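Local atomic coordinates of glycoside Hydrolase (Bacteroides plebeius, PDB entry 5T3B), a protein that is a family 50 glycoside hydrolase that probably cleaves glycosidic bonds in polysaccharides, as the agarases of its family do. Residues A[206-211]-A[274-279]; A[135-140]-A[452-457]. All coordinates share one frame; numbering follows the deposited sequence. Where two conformers were deposited one is given.

In the fold
The two contacts sit in different regions of the fold, with centres 45 Å apart and nearest atoms about 26 Å apart. Interaction 2 joins helix 135-141, which follows strand 120-126, to the loop after strand 432-437. These two strands pair in parallel, consistent with the closure of a (beta/alpha)8 barrel as in family 50 relatives. The sequence between its segments contains all of interaction 1. That contact joins the loop after helix 195-203 to the start of helix 277-288, and 62 residues without a strand separate its segments. Thus interaction 2 brings early and late chain together, whereas interaction 1 closes a more local excursion of loops and helices.

Interaction 1. Residues A[206-211]-A[274-279]; sequences SYPGQN and KQDPAY
Segments 206-211 and 274-279 meet where an irregular loop faces the start of helix 277-288, and the CA atoms of Pro208 and Ala278 lie 6.7 Å apart. The loop folds tightly at this point. Backbone bonds run from Gln210 N to Tyr207 O and from Asn211 N to Pro208 O. Gly209 and Gln210 both have positive phi, which glycine adopts readily but which is less usual for glutamine. Asp276 supplies the polar part of the contact. Its CG is anti to the backbone N (chi1 -165°), and the two carboxylate oxygens do different work. Asp276 OD1 turns back to its own segment and accepts from Ala278 N at 2.9 Å. The N-H meets OD1 on the anti side, 23° out of the carboxylate plane. Asp276 is therefore the N-cap of helix 277-288, and the cap is built into the contact with the loop. The helix end would probably help stabilise the negative charge. Tyr221 OH adds a weak hydrogen bond to OD1. OD2 reaches across to the loop. Gly209 N gives Asp276 OD2 a weak hydrogen bond of 3.4 Å. A water accepts from Gly209 N at 3.1 Å. It also lies unusually close to Asp276 OD2, so the details of that leg are doubtful. Pro208 lies alongside the acid, with its CB 3.6 Å from Asp276 OD2. The same Pro208 CB also meets the methyl CB of Ala278 at 4.1 Å, which gives the contact a small apolar side. Tyr221 touches the rings of both Pro208 and Pro277 and so borders the loop and the first turn of the helix together.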
ATOM      1  N   SER A 206      27.601  -9.381   3.536  0.50 19.03           N
ATOM      2  CA  SER A 206      27.379  -8.038   3.033  0.50 17.70           C
ATOM      3  C   SER A 206      26.332  -8.081   1.943  0.50 17.77           C
ATOM      4  O   SER A 206      26.073  -9.136   1.329  0.50 18.01           O
ATOM      5  CB  SER A 206      28.659  -7.507   2.391  0.50 18.37           C
ATOM      6  OG  SER A 206      29.708  -7.313   3.324  0.50 22.85           O
ATOM      7  N   TYR A 207      25.754  -6.917   1.662  1.00 15.87           N
ATOM      8  CA  TYR A 207      24.919  -6.785   0.463  1.00 15.57           C
ATOM      9  C   TYR A 207      25.765  -7.043  -0.806  1.00 15.73           C
ATOM     10  O   TYR A 207      26.966  -6.800  -0.847  1.00 17.34           O
ATOM     11  CB  TYR A 207      24.299  -5.397   0.360  1.00 15.85           C
ATOM     12  CG  TYR A 207      23.241  -5.182   1.420  1.00 15.85           C
ATOM     13  CD1 TYR A 207      22.085  -5.957   1.435  1.00 17.06           C
ATOM     14  CD2 TYR A 207      23.344  -4.168   2.375  1.00 16.03           C
ATOM     15  CE1 TYR A 207      21.069  -5.726   2.339  1.00 16.51           C
ATOM     16  CE2 TYR A 207      22.309  -3.981   3.312  1.00 17.04           C
ATOM     17  CZ  TYR A 207      21.185  -4.763   3.271  1.00 17.27           C
ATOM     18  OH  TYR A 207      20.140  -4.617   4.155  1.00 20.48           O
ATOM     19  N   PRO A 208      25.141  -7.588  -1.847  1.00 17.94           N
ATOM     20  CA  PRO A 208      25.899  -7.757  -3.107  1.00 18.44           C
ATOM     21  C   PRO A 208      26.543  -6.484  -3.614  1.00 16.44           C
ATOM     22  O   PRO A 208      25.920  -5.442  -3.571  1.00 17.01           O
ATOM     23  CB  PRO A 208      24.813  -8.206  -4.108  1.00 18.00           C
ATOM     24  CG  PRO A 208      23.724  -8.803  -3.237  1.00 18.62           C
ATOM     25  CD  PRO A 208      23.696  -7.890  -2.015  1.00 17.14           C
ATOM     26  N   GLY A 209      27.818  -6.586  -4.007  1.00 18.43           N
ATOM     27  CA  GLY A 209      28.564  -5.407  -4.425  1.00 22.39           C
ATOM     28  C   GLY A 209      28.737  -4.335  -3.392  1.00 21.52           C
ATOM     29  O   GLY A 209      29.053  -3.186  -3.730  1.00 22.43           O
ATOM     30  N   GLN A 210      28.570  -4.714  -2.132  1.00 17.70           N
ATOM     31  CA  GLN A 210      28.534  -3.754  -1.012  1.00 19.17           C
ATOM     32  C   GLN A 210      27.486  -2.672  -1.189  1.00 18.09           C
ATOM     33  O   GLN A 210      27.594  -1.617  -0.571  1.00 20.20           O
ATOM     34  CB  GLN A 210      29.880  -3.070  -0.713  1.00 21.87           C
ATOM     35  CG  GLN A 210      31.052  -3.980  -0.427  1.00 26.79           C
ATOM     36  CD  GLN A 210      30.814  -4.942   0.716  1.00 36.31           C
ATOM     37  OE1 GLN A 210      30.401  -4.564   1.821  1.00 42.08           O
ATOM     38  NE2 GLN A 210      31.004  -6.188   0.438  1.00 38.51           N
ATOM     39  N   ASN A 211      26.423  -2.996  -1.950  1.00 15.96           N
ATOM     40  CA  ASN A 211      25.476  -2.048  -2.366  1.00 14.84           C
ATOM     41  C   ASN A 211      24.065  -2.467  -1.913  1.00 13.72           C
ATOM     42  O   ASN A 211      23.485  -3.389  -2.472  1.00 15.13           O
ATOM     43  CB  ASN A 211      25.536  -1.927  -3.889  1.00 16.47           C
ATOM     44  CG  ASN A 211      24.676  -0.813  -4.414  1.00 16.63           C
ATOM     45  OD1 ASN A 211      23.870  -0.203  -3.680  1.00 17.26           O
ATOM     46  ND2 ASN A 211      24.823  -0.543  -5.681  1.00 20.80           N
ATOM     47  N   LYS A 274      33.259 -11.610  -8.854  1.00 27.13           N
ATOM     48  CA  LYS A 274      32.534 -12.523  -9.736  1.00 24.23           C
ATOM     49  C   LYS A 274      32.132 -13.856  -9.033  1.00 23.23           C
ATOM     50  O   LYS A 274      31.479 -14.702  -9.622  1.00 27.41           O
ATOM     51  CB  LYS A 274      33.300 -12.767 -11.032  1.00 23.66           C
ATOM     52  CG  LYS A 274      33.685 -11.546 -11.884  1.00 33.77           C
ATOM     53  CD  LYS A 274      32.591 -10.508 -12.086  1.00 35.52           C
ATOM     54  CE  LYS A 274      32.966  -9.308 -12.965  1.00 39.94           C
ATOM     55  NZ  LYS A 274      31.868  -8.282 -13.145  1.00 35.54           N
ATOM     56  N   GLN A 275      32.537 -14.066  -7.783  1.00 24.46           N
ATOM     57  CA  GLN A 275      32.061 -15.158  -6.972  1.00 21.83           C
ATOM     58  C   GLN A 275      30.685 -14.810  -6.295  1.00 21.21           C
ATOM     59  O   GLN A 275      30.070 -15.625  -5.638  1.00 22.06           O
ATOM     60  CB  GLN A 275      33.075 -15.480  -5.829  1.00 26.20           C
ATOM     61  CG  GLN A 275      34.463 -15.827  -6.298  1.00 29.71           C
ATOM     62  CD  GLN A 275      34.335 -16.751  -7.438  1.00 32.68           C
ATOM     63  OE1 GLN A 275      34.734 -16.454  -8.601  1.00 39.06           O
ATOM     64  NE2 GLN A 275      33.714 -17.880  -7.160  1.00 33.71           N
ATOM     65  N   ASP A 276      30.253 -13.550  -6.396  1.00 20.55           N
ATOM     66  CA  ASP A 276      28.971 -13.136  -5.814  1.00 17.63           C
ATOM     67  C   ASP A 276      27.839 -13.930  -6.485  1.00 16.85           C
ATOM     68  O   ASP A 276      27.716 -13.836  -7.701  1.00 17.54           O
ATOM     69  CB  ASP A 276      28.794 -11.647  -6.016  1.00 19.35           C
ATOM     70  CG  ASP A 276      27.695 -11.042  -5.146  1.00 20.75           C
ATOM     71  OD1 ASP A 276      26.578 -11.612  -5.097  1.00 19.31           O
ATOM     72  OD2 ASP A 276      27.976  -9.960  -4.541  1.00 22.88           O
ATOM     73  N   PRO A 277      26.981 -14.641  -5.699  1.00 16.66           N
ATOM     74  CA  PRO A 277      25.845 -15.334  -6.311  1.00 15.58           C
ATOM     75  C   PRO A 277      24.970 -14.445  -7.221  1.00 14.38           C
ATOM     76  O   PRO A 277      24.381 -14.952  -8.196  1.00 15.64           O
ATOM     77  CB  PRO A 277      25.077 -15.905  -5.130  1.00 15.88           C
ATOM     78  CG  PRO A 277      26.211 -16.163  -4.122  1.00 18.64           C
ATOM     79  CD  PRO A 277      27.058 -14.932  -4.266  1.00 18.03           C
ATOM     80  N   ALA A 278      24.850 -13.158  -6.892  1.00 14.80           N
ATOM     81  CA  ALA A 278      24.075 -12.239  -7.737  1.00 14.21           C
ATOM     82  C   ALA A 278      24.719 -12.047  -9.107  1.00 14.97           C
ATOM     83  O   ALA A 278      23.989 -12.056 -10.108  1.00 14.83           O
ATOM     84  CB  ALA A 278      23.896 -10.893  -7.046  1.00 16.27           C
ATOM     85  N   TYR A 279      26.057 -11.913  -9.148  1.00 16.19           N
ATOM     86  CA  TYR A 279      26.726 -11.859 -10.413  1.00 16.44           C
ATOM     87  C   TYR A 279      26.527 -13.179 -11.173  1.00 15.10           C
ATOM     88  O   TYR A 279      26.197 -13.203 -12.379  1.00 17.13           O
ATOM     89  CB  TYR A 279      28.240 -11.579 -10.229  1.00 17.99           C
ATOM     90  CG  TYR A 279      28.907 -11.808 -11.580  1.00 18.70           C
ATOM     91  CD1 TYR A 279      28.816 -10.835 -12.586  1.00 19.59           C
ATOM     92  CD2 TYR A 279      29.541 -13.010 -11.877  1.00 19.23           C
ATOM     93  CE1 TYR A 279      29.304 -11.048 -13.850  1.00 21.49           C
ATOM     94  CE2 TYR A 279      30.037 -13.244 -13.148  1.00 20.73           C
ATOM     95  CZ  TYR A 279      29.932 -12.255 -14.127  1.00 21.85           C
ATOM     96  OH  TYR A 279      30.405 -12.485 -15.383  1.00 27.36           O
TER
HETATM   97  O   HOH W   1      30.087  -8.629  -4.082  1.00 28.58           O

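Interaction 2. Residues A[135-140]-A[452-457]; sequences SSAFGK and DYNYKP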
ATOM      1  N   SER A 135       5.758  15.020  22.112  1.00 11.73           N
ATOM      2  CA  SER A 135       5.479  14.250  23.327  1.00 13.60           C
ATOM      3  C   SER A 135       4.643  15.051  24.359  1.00 12.57           C
ATOM      4  O   SER A 135       3.866  14.445  25.120  1.00 12.93           O
ATOM      5  CB  SER A 135       6.756  13.679  23.925  1.00 19.71           C
ATOM      6  OG  SER A 135       7.546  14.734  24.332  1.00 24.10           O
ATOM      7  N   SER A 136       4.800  16.381  24.414  0.50 12.03           N
ATOM      8  CA  SER A 136       3.969  17.149  25.336  0.50 12.60           C
ATOM      9  C   SER A 136       2.518  17.112  24.856  0.50 11.51           C
ATOM     10  O   SER A 136       1.574  16.963  25.652  0.50 12.22           O
ATOM     11  CB  SER A 136       4.455  18.580  25.457  0.50 13.37           C
ATOM     12  OG  SER A 136       5.752  18.645  26.028  0.50 18.62           O
ATOM     13  N   ALA A 137       2.298  17.263  23.563  1.00 10.84           N
ATOM     14  CA  ALA A 137       0.968  17.143  23.026  1.00 10.72           C
ATOM     15  C   ALA A 137       0.402  15.763  23.331  1.00 10.80           C
ATOM     16  O   ALA A 137      -0.768  15.659  23.737  1.00 11.02           O
ATOM     17  CB  ALA A 137       0.939  17.393  21.513  1.00 11.13           C
ATOM     18  N   PHE A 138       1.186  14.706  23.102  1.00 10.30           N
ATOM     19  CA  PHE A 138       0.690  13.356  23.404  1.00 10.22           C
ATOM     20  C   PHE A 138       0.160  13.288  24.820  1.00 10.26           C
ATOM     21  O   PHE A 138      -0.928  12.759  25.026  1.00 10.60           O
ATOM     22  CB  PHE A 138       1.796  12.350  23.189  1.00 10.60           C
ATOM     23  CG  PHE A 138       1.362  10.950  23.471  1.00  9.79           C
ATOM     24  CD1 PHE A 138       0.750  10.189  22.493  1.00  9.97           C
ATOM     25  CD2 PHE A 138       1.461  10.447  24.708  1.00 11.31           C
ATOM     26  CE1 PHE A 138       0.290   8.918  22.772  1.00 11.47           C
ATOM     27  CE2 PHE A 138       1.002   9.174  25.010  1.00 12.12           C
ATOM     28  CZ  PHE A 138       0.406   8.406  24.024  1.00 11.90           C
ATOM     29  N   GLY A 139       0.930  13.771  25.787  1.00  9.88           N
ATOM     30  CA  GLY A 139       0.540  13.627  27.167  1.00 11.11           C
ATOM     31  C   GLY A 139      -0.721  14.325  27.541  1.00 10.77           C
ATOM     32  O   GLY A 139      -1.427  13.904  28.448  1.00 12.98           O
ATOM     33  N   LYS A 140      -1.010  15.412  26.880  1.00 10.48           N
ATOM     34  CA  LYS A 140      -2.247  16.180  27.122  1.00 11.45           C
ATOM     35  C   LYS A 140      -3.454  15.503  26.487  1.00 11.20           C
ATOM     36  O   LYS A 140      -4.584  15.702  26.960  1.00 14.12           O
ATOM     37  CB  LYS A 140      -2.118  17.600  26.589  1.00 12.78           C
ATOM     38  CG  LYS A 140      -1.069  18.402  27.300  1.00 14.62           C
ATOM     39  CD  LYS A 140      -0.973  19.785  26.630  1.00 19.37           C
ATOM     40  CE  LYS A 140       0.263  20.548  26.995  1.00 25.38           C
ATOM     41  NZ  LYS A 140       0.332  21.715  26.101  1.00 28.93           N
ATOM     42  N   ASP A 452      -1.599  16.605  12.460  1.00  8.23           N
ATOM     43  CA  ASP A 452      -0.392  17.369  12.582  1.00  8.43           C
ATOM     44  C   ASP A 452       0.532  16.783  13.652  1.00  8.21           C
ATOM     45  O   ASP A 452       0.221  15.791  14.306  1.00  9.57           O
ATOM     46  CB  ASP A 452      -0.699  18.838  12.736  1.00 10.32           C
ATOM     47  CG  ASP A 452      -1.134  19.275  14.093  1.00 11.84           C
ATOM     48  OD1 ASP A 452      -1.062  18.509  15.064  1.00 10.77           O
ATOM     49  OD2 ASP A 452      -1.528  20.492  14.166  1.00 15.37           O
ATOM     50  N   TYR A 453       1.716  17.403  13.793  1.00  9.72           N
ATOM     51  CA  TYR A 453       2.735  16.864  14.680  1.00  9.71           C
ATOM     52  C   TYR A 453       2.286  16.916  16.163  1.00 10.23           C
ATOM     53  O   TYR A 453       2.878  16.213  16.979  1.00 11.15           O
ATOM     54  CB  TYR A 453       4.020  17.659  14.457  1.00 11.39           C
ATOM     55  CG  TYR A 453       5.244  17.024  15.049  1.00 10.54           C
ATOM     56  CD1 TYR A 453       5.774  15.879  14.527  1.00 11.26           C
ATOM     57  CD2 TYR A 453       5.873  17.620  16.140  1.00 11.40           C
ATOM     58  CE1 TYR A 453       6.925  15.286  15.041  1.00 13.58           C
ATOM     59  CE2 TYR A 453       6.993  17.040  16.674  1.00 13.34           C
ATOM     60  CZ  TYR A 453       7.504  15.866  16.142  1.00 15.41           C
ATOM     61  OH  TYR A 453       8.648  15.248  16.666  1.00 21.71           O
ATOM     62  N   ASN A 454       1.287  17.764  16.472  1.00  9.86           N
ATOM     63  CA  ASN A 454       0.657  17.829  17.790  1.00 10.14           C
ATOM     64  C   ASN A 454      -0.578  16.979  17.936  1.00  9.96           C
ATOM     65  O   ASN A 454      -1.380  17.197  18.837  1.00 11.38           O
ATOM     66  CB  ASN A 454       0.353  19.257  18.205  1.00 12.28           C
ATOM     67  CG  ASN A 454       1.563  20.095  18.197  1.00 14.22           C
ATOM     68  OD1 ASN A 454       2.630  19.696  18.647  1.00 18.59           O
ATOM     69  ND2 ASN A 454       1.418  21.273  17.561  1.00 21.15           N
ATOM     70  N   TYR A 455      -0.718  15.996  17.050  1.00  9.34           N
ATOM     71  CA  TYR A 455      -1.839  15.054  17.076  1.00  8.79           C
ATOM     72  C   TYR A 455      -3.196  15.695  16.812  1.00 10.17           C
ATOM     73  O   TYR A 455      -4.217  15.143  17.172  1.00 11.81           O
ATOM     74  CB  TYR A 455      -1.839  14.205  18.349  1.00  8.64           C
ATOM     75  CG  TYR A 455      -0.653  13.354  18.609  1.00  8.54           C
ATOM     76  CD1 TYR A 455      -0.608  12.002  18.192  1.00  9.74           C
ATOM     77  CD2 TYR A 455       0.504  13.824  19.271  1.00  9.81           C
ATOM     78  CE1 TYR A 455       0.473  11.227  18.447  1.00  9.42           C
ATOM     79  CE2 TYR A 455       1.613  13.067  19.517  1.00  9.89           C
ATOM     80  CZ  TYR A 455       1.626  11.724  19.117  1.00  9.68           C
ATOM     81  OH  TYR A 455       2.698  10.890  19.320  1.00 11.06           O
ATOM     82  N   LYS A 456      -3.215  16.829  16.117  0.50 10.83           N
ATOM     83  CA  LYS A 456      -4.493  17.442  15.744  0.50 11.03           C
ATOM     84  C   LYS A 456      -4.911  17.079  14.323  0.50 10.13           C
ATOM     85  O   LYS A 456      -4.171  17.356  13.388  0.50 10.12           O
ATOM     86  CB  LYS A 456      -4.406  18.924  15.913  0.50 14.21           C
ATOM     87  CG  LYS A 456      -4.173  19.346  17.367  0.50 20.17           C
ATOM     88  CD  LYS A 456      -4.805  18.471  18.453  0.50 24.19           C
ATOM     89  CE  LYS A 456      -4.851  19.303  19.729  0.50 24.90           C
ATOM     90  NZ  LYS A 456      -5.569  20.575  19.454  0.50 24.80           N
ATOM     91  N   PRO A 457      -6.083  16.469  14.160  1.00 10.18           N
ATOM     92  CA  PRO A 457      -6.523  16.127  12.811  1.00 10.43           C
ATOM     93  C   PRO A 457      -6.673  17.355  11.932  1.00  8.79           C
ATOM     94  O   PRO A 457      -7.150  18.436  12.371  1.00 10.99           O
ATOM     95  CB  PRO A 457      -7.869  15.471  13.032  1.00 11.72           C
ATOM     96  CG  PRO A 457      -7.787  14.912  14.441  1.00 15.03           C
ATOM     97  CD  PRO A 457      -7.032  15.971  15.174  1.00 12.60           C
TER
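Phe138 packs its CB and a ring edge against the Tyr455 ring. Phe138 CB sits 3.7 Å from Tyr455 CE2. Phe138 CD1 lies farther out along the ring, 3.8 Å from Tyr455 CZ and as close to the hydroxyl oxygen OH. The two rings form an offset edge-to-face pair, centroids 5.7 Å apart and planes at 63°, with the Phe138 edge toward the Tyr455 face. With chi1 at -180°, Phe138 carries CG away from its own backbone N and beside the carbonyl carbon, which swings the ring across the Tyr455 side chain. Trp148 meets the Phe138 ring edge-to-face as well. Gly133 N, just before helix 135-141, hydrogen-bonds to Tyr455 OH and helps fix the ring. Ala137 fills the neighbouring place. Ala137 CB lies at the edge of the Tyr455 ring, 4.2 Å from Tyr455 CD2. Ala137 CB also packs against Asn454 CB at 3.8 Å, and lies 3.5 Å from Asn454 O. No hydrogen bond joins the two segments. The loop shapes itself instead: Asp452 OD1 accepts from Lys456 N at 2.9 Å and, weakly, from Asn454 N. Residues 452-455 make a type I turn, and Tyr455 has positive phi. Together with the bonds Tyr455 N to Asp452 O and Asp452 N to Lys456 O, this is the pattern of a type I turn with a G1 beta bulge.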